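Local atomic coordinates of GDSL-like Lipase (Parabacteroides distasonis, PDB entry 3P94), a protein that probably hydrolyses ester bonds as an SGNH-type serine hydrolase, perhaps with lysophospholipase activity. Residues L96-E108 with K139-A151. Residues are numbered along the deposited sequence; the frame is centred on the assembly and turned at random. Where two conformers were deposited one is given.
Sequences LENVFGNLVSMAE and KVIQLNKWIKEYA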
loop_
_atom_site.group_PDB
_atom_site.type_symbol
_atom_site.label_atom_id
_atom_site.label_comp_id
_atom_site.label_asym_id
_atom_site.label_seq_id
_atom_site.Cartn_x
_atom_site.Cartn_y
_atom_site.Cartn_z
ATOM N N LEU A 96 -13.273 4.127 -9.825
ATOM C CA LEU A 96 -11.836 4.361 -9.675
ATOM C C LEU A 96 -11.531 5.736 -9.062
ATOM O O LEU A 96 -10.573 5.844 -8.286
ATOM C CB LEU A 96 -11.110 4.178 -11.016
ATOM C CG LEU A 96 -9.624 3.816 -10.948
ATOM C CD1 LEU A 96 -9.407 2.451 -10.313
ATOM C CD2 LEU A 96 -9.005 3.839 -12.322
ATOM N N GLU A 97 -12.359 6.760 -9.375
ATOM C CA GLU A 97 -12.220 8.117 -8.831
ATOM C C GLU A 97 -12.417 8.129 -7.304
ATOM O O GLU A 97 -11.789 8.930 -6.613
ATOM C CB GLU A 97 -13.226 9.081 -9.500
ATOM C CG GLU A 97 -12.871 9.448 -10.936
ATOM C CD GLU A 97 -13.392 8.565 -12.060
ATOM O OE1 GLU A 97 -13.709 7.379 -11.811
ATOM O OE2 GLU A 97 -13.455 9.064 -13.207
ATOM N N ASN A 98 -13.282 7.243 -6.781
ATOM C CA ASN A 98 -13.583 7.141 -5.357
ATOM C C ASN A 98 -12.482 6.377 -4.616
ATOM O O ASN A 98 -12.260 6.628 -3.428
ATOM C CB ASN A 98 -14.968 6.521 -5.148
ATOM C CG ASN A 98 -16.091 7.425 -5.610
ATOM O OD1 ASN A 98 -16.004 8.652 -5.567
ATOM N ND2 ASN A 98 -17.178 6.836 -6.051
ATOM N N VAL A 99 -11.761 5.487 -5.332
ATOM C CA VAL A 99 -10.584 4.767 -4.825
ATOM C C VAL A 99 -9.500 5.827 -4.594
ATOM O O VAL A 99 -8.922 5.903 -3.504
ATOM C CB VAL A 99 -10.122 3.661 -5.813
ATOM C CG1 VAL A 99 -8.843 2.972 -5.326
ATOM C CG2 VAL A 99 -11.239 2.643 -6.070
ATOM N N PHE A 100 -9.293 6.693 -5.612
ATOM C CA PHE A 100 -8.353 7.807 -5.549
ATOM C C PHE A 100 -8.731 8.761 -4.398
ATOM O O PHE A 100 -7.845 9.211 -3.681
ATOM C CB PHE A 100 -8.310 8.556 -6.893
ATOM C CG PHE A 100 -7.460 9.809 -6.874
ATOM C CD1 PHE A 100 -6.091 9.735 -6.669
ATOM C CD2 PHE A 100 -8.037 11.065 -7.049
ATOM C CE1 PHE A 100 -5.312 10.899 -6.631
ATOM C CE2 PHE A 100 -7.253 12.228 -7.023
ATOM C CZ PHE A 100 -5.898 12.133 -6.821
ATOM N N GLY A 101 -10.032 9.035 -4.244
ATOM C CA GLY A 101 -10.567 9.909 -3.201
ATOM C C GLY A 101 -10.221 9.443 -1.802
ATOM O O GLY A 101 -9.894 10.264 -0.939
ATOM N N ASN A 102 -10.277 8.119 -1.566
ATOM C CA ASN A 102 -9.905 7.511 -0.290
ATOM C C ASN A 102 -8.419 7.746 -0.002
ATOM O O ASN A 102 -8.055 8.021 1.146
ATOM C CB ASN A 102 -10.203 6.017 -0.292
ATOM C CG ASN A 102 -11.636 5.655 -0.027
ATOM O OD1 ASN A 102 -12.405 6.417 0.544
ATOM N ND2 ASN A 102 -12.008 4.451 -0.383
ATOM N N LEU A 103 -7.567 7.626 -1.051
ATOM C CA LEU A 103 -6.120 7.854 -0.920
ATOM C C LEU A 103 -5.854 9.328 -0.595
ATOM O O LEU A 103 -5.012 9.604 0.250
ATOM C CB LEU A 103 -5.372 7.418 -2.201
ATOM C CG LEU A 103 -5.419 5.899 -2.533
ATOM C CD1 LEU A 103 -5.034 5.645 -3.989
ATOM C CD2 LEU A 103 -4.515 5.098 -1.617
ATOM N N VAL A 104 -6.606 10.264 -1.221
ATOM C CA VAL A 104 -6.493 11.719 -0.959
ATOM C C VAL A 104 -6.896 12.014 0.506
ATOM O O VAL A 104 -6.219 12.791 1.183
ATOM C CB VAL A 104 -7.319 12.571 -1.960
ATOM C CG1 VAL A 104 -7.300 14.061 -1.595
ATOM C CG2 VAL A 104 -6.822 12.370 -3.387
ATOM N N SER A 105 -7.970 11.374 0.997
ATOM C CA SER A 105 -8.413 11.561 2.382
ATOM C C SER A 105 -7.350 11.038 3.363
ATOM O O SER A 105 -7.094 11.706 4.359
ATOM C CB SER A 105 -9.755 10.888 2.611
ATOM O OG SER A 105 -10.770 11.687 2.033
HETATM N N MSE A 106 -6.684 9.887 3.058
HETATM C CA MSE A 106 -5.575 9.380 3.895
HETATM C C MSE A 106 -4.414 10.393 3.905
HETATM O O MSE A 106 -3.879 10.698 4.978
HETATM C CB MSE A 106 -5.071 8.013 3.419
HETATM C CG MSE A 106 -6.051 6.864 3.693
HETATM SE SE MSE A 106 -5.214 5.139 3.261
HETATM C CE MSE A 106 -6.320 4.680 1.742
ATOM N N ALA A 107 -4.058 10.948 2.724
ATOM C CA ALA A 107 -2.982 11.940 2.596
ATOM C C ALA A 107 -3.293 13.186 3.419
ATOM O O ALA A 107 -2.416 13.684 4.124
ATOM C CB ALA A 107 -2.765 12.312 1.124
ATOM N N GLU A 108 -4.547 13.664 3.366
ATOM C CA GLU A 108 -4.969 14.864 4.093
ATOM C C GLU A 108 -4.988 14.624 5.611
ATOM O O GLU A 108 -4.606 15.525 6.363
ATOM C CB GLU A 108 -6.327 15.358 3.587
ATOM C CG GLU A 108 -6.240 15.965 2.190
ATOM C CD GLU A 108 -7.482 16.648 1.647
ATOM O OE1 GLU A 108 -8.568 16.521 2.256
ATOM O OE2 GLU A 108 -7.359 17.329 0.606
ATOM N N LYS A 139 -6.568 -0.111 -15.552
ATOM C CA LYS A 139 -7.171 0.524 -14.368
ATOM C C LYS A 139 -6.058 0.905 -13.399
ATOM O O LYS A 139 -6.051 2.024 -12.879
ATOM C CB LYS A 139 -8.210 -0.407 -13.710
ATOM C CG LYS A 139 -9.428 -0.637 -14.602
ATOM C CD LYS A 139 -10.276 -1.811 -14.155
ATOM C CE LYS A 139 -11.412 -2.091 -15.108
ATOM N NZ LYS A 139 -10.955 -2.828 -16.316
ATOM N N VAL A 140 -5.068 -0.004 -13.218
ATOM C CA VAL A 140 -3.873 0.230 -12.389
ATOM C C VAL A 140 -3.105 1.450 -12.948
ATOM O O VAL A 140 -2.731 2.333 -12.182
ATOM C CB VAL A 140 -2.972 -1.031 -12.333
ATOM C CG1 VAL A 140 -1.593 -0.713 -11.749
ATOM C CG2 VAL A 140 -3.652 -2.144 -11.534
ATOM N N ILE A 141 -2.914 1.504 -14.285
ATOM C CA ILE A 141 -2.196 2.596 -14.944
ATOM C C ILE A 141 -2.954 3.921 -14.745
ATOM O O ILE A 141 -2.307 4.916 -14.431
ATOM C CB ILE A 141 -1.913 2.266 -16.449
ATOM C CG1 ILE A 141 -0.773 1.218 -16.548
ATOM C CG2 ILE A 141 -1.566 3.522 -17.274
ATOM C CD1 ILE A 141 -0.812 0.374 -17.777
ATOM N N GLN A 142 -4.303 3.926 -14.888
ATOM C CA GLN A 142 -5.100 5.148 -14.710
ATOM C C GLN A 142 -5.002 5.667 -13.267
ATOM O O GLN A 142 -4.750 6.861 -13.058
ATOM C CB GLN A 142 -6.574 4.939 -15.112
ATOM C CG GLN A 142 -7.460 6.188 -14.902
ATOM C CD GLN A 142 -7.032 7.358 -15.755
ATOM O OE1 GLN A 142 -7.402 7.462 -16.912
ATOM N NE2 GLN A 142 -6.224 8.258 -15.212
ATOM N N LEU A 143 -5.182 4.771 -12.287
ATOM C CA LEU A 143 -5.090 5.126 -10.869
ATOM C C LEU A 143 -3.703 5.685 -10.552
ATOM O O LEU A 143 -3.626 6.702 -9.871
ATOM C CB LEU A 143 -5.418 3.917 -9.968
ATOM C CG LEU A 143 -5.377 4.142 -8.429
ATOM C CD1 LEU A 143 -6.266 5.339 -7.979
ATOM C CD2 LEU A 143 -5.826 2.897 -7.708
ATOM N N ASN A 144 -2.625 5.051 -11.073
ATOM C CA ASN A 144 -1.247 5.499 -10.841
ATOM C C ASN A 144 -0.986 6.881 -11.422
ATOM O O ASN A 144 -0.228 7.639 -10.829
ATOM C CB ASN A 144 -0.237 4.499 -11.390
ATOM C CG ASN A 144 -0.078 3.275 -10.523
ATOM O OD1 ASN A 144 -0.525 3.249 -9.371
ATOM N ND2 ASN A 144 0.585 2.243 -11.043
ATOM N N LYS A 145 -1.642 7.220 -12.555
ATOM C CA LYS A 145 -1.519 8.527 -13.191
ATOM C C LYS A 145 -2.044 9.598 -12.241
ATOM O O LYS A 145 -1.395 10.630 -12.062
ATOM C CB LYS A 145 -2.279 8.546 -14.531
ATOM C CG LYS A 145 -1.833 9.641 -15.462
ATOM C CD LYS A 145 -2.778 9.787 -16.643
ATOM C CE LYS A 145 -2.463 11.041 -17.430
ATOM N NZ LYS A 145 -3.535 11.360 -18.408
ATOM N N TRP A 146 -3.206 9.328 -11.612
ATOM C CA TRP A 146 -3.846 10.228 -10.645
ATOM C C TRP A 146 -3.013 10.365 -9.374
ATOM O O TRP A 146 -2.827 11.492 -8.897
ATOM C CB TRP A 146 -5.255 9.744 -10.299
ATOM C CG TRP A 146 -6.237 9.859 -11.427
ATOM C CD1 TRP A 146 -6.195 10.732 -12.479
ATOM C CD2 TRP A 146 -7.427 9.081 -11.598
ATOM N NE1 TRP A 146 -7.289 10.556 -13.285
ATOM C CE2 TRP A 146 -8.061 9.539 -12.771
ATOM C CE3 TRP A 146 -8.021 8.042 -10.867
ATOM C CZ2 TRP A 146 -9.263 8.994 -13.229
ATOM C CZ3 TRP A 146 -9.214 7.507 -11.319
ATOM C CH2 TRP A 146 -9.834 7.999 -12.472
ATOM N N ILE A 147 -2.512 9.230 -8.835
ATOM C CA ILE A 147 -1.672 9.217 -7.628
ATOM C C ILE A 147 -0.411 10.054 -7.868
ATOM O O ILE A 147 -0.092 10.914 -7.043
ATOM C CB ILE A 147 -1.305 7.775 -7.185
ATOM C CG1 ILE A 147 -2.557 6.962 -6.778
ATOM C CG2 ILE A 147 -0.267 7.798 -6.029
ATOM C CD1 ILE A 147 -2.272 5.403 -6.634
ATOM N N LYS A 148 0.299 9.795 -8.989
ATOM C CA LYS A 148 1.533 10.511 -9.336
ATOM C C LYS A 148 1.299 12.020 -9.495
ATOM O O LYS A 148 2.095 12.811 -8.984
ATOM C CB LYS A 148 2.171 9.939 -10.608
ATOM C CG LYS A 148 3.612 10.436 -10.794
ATOM C CD LYS A 148 4.218 9.996 -12.123
ATOM C CE LYS A 148 5.692 10.335 -12.188
ATOM N NZ LYS A 148 5.947 11.803 -12.055
ATOM N N GLU A 149 0.227 12.415 -10.206
ATOM C CA GLU A 149 -0.118 13.821 -10.426
ATOM C C GLU A 149 -0.442 14.514 -9.090
ATOM O O GLU A 149 0.023 15.635 -8.863
ATOM C CB GLU A 149 -1.284 13.934 -11.407
ATOM C CG GLU A 149 -0.834 14.002 -12.860
ATOM C CD GLU A 149 -1.816 13.529 -13.916
ATOM O OE1 GLU A 149 -3.042 13.542 -13.656
ATOM O OE2 GLU A 149 -1.353 13.155 -15.018
ATOM N N TYR A 150 -1.183 13.835 -8.194
ATOM C CA TYR A 150 -1.494 14.341 -6.852
ATOM C C TYR A 150 -0.203 14.508 -6.018
ATOM O O TYR A 150 -0.019 15.550 -5.383
ATOM C CB TYR A 150 -2.493 13.421 -6.115
ATOM C CG TYR A 150 -2.842 13.918 -4.726
ATOM C CD1 TYR A 150 -3.790 14.918 -4.539
ATOM C CD2 TYR A 150 -2.189 13.421 -3.601
ATOM C CE1 TYR A 150 -4.090 15.401 -3.267
ATOM C CE2 TYR A 150 -2.467 13.913 -2.324
ATOM C CZ TYR A 150 -3.424 14.896 -2.159
ATOM O OH TYR A 150 -3.676 15.381 -0.892
ATOM N N ALA A 151 0.673 13.482 -6.016
ATOM C CA ALA A 151 1.929 13.504 -5.267
ATOM C C ALA A 151 2.825 14.660 -5.733
ATOM O O ALA A 151 3.332 15.401 -4.888
ATOM C CB ALA A 151 2.653 12.171 -5.420
HETATM O O HOH W 1 -5.234 17.328 -0.953
#
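The F100 ring drops between W146 and Y150, a knob in the hole that these two form with L143 and I147. W146 CB lies over one face, 3.9 Å from the F100 ring centroid, and V104 CG2, from the same helix as F100, lies over the rim of the opposite face. With CG anti to the backbone N (chi1 174°), the ring reaches across far enough for CE1 to stand 3.4 Å from W146 O. F100 CZ meets Y150 CB, in the F100 ring plane, at 3.7 Å, and the F100 ring points its edge at the Y150 face in an offset edge-to-face pair.

Y150 CG, opposite its backbone N (chi1 -180°), lays the phenol along V104 and A107, a face under V104 CG2. Water 1, at the ring edge, joins Y150 OH (2.5 Å) to E108 OE2. Replacing Y150 by an alanine is likely to leave the F100 edge without the ring it points at and E108 without its water-mediated partner.

Toward the start of helix 96-112, L96 sits among K139, Q142, L143 and W146, CD2 3.5 Å from K139 O and CG against W146 CZ3. Deeper in, L143 fits among L96, V99, F100 and L103, and L103 CD1 meets I147 CD1 at 3.8 Å.

The segment axes approach to 10.2 Å and cross at -36°; their helices, before and after strand 116-120, pack knobs-into-holes in the flavodoxin-like alpha/beta fold of SGNH hydrolases, where helices flank a parallel five-stranded sheet.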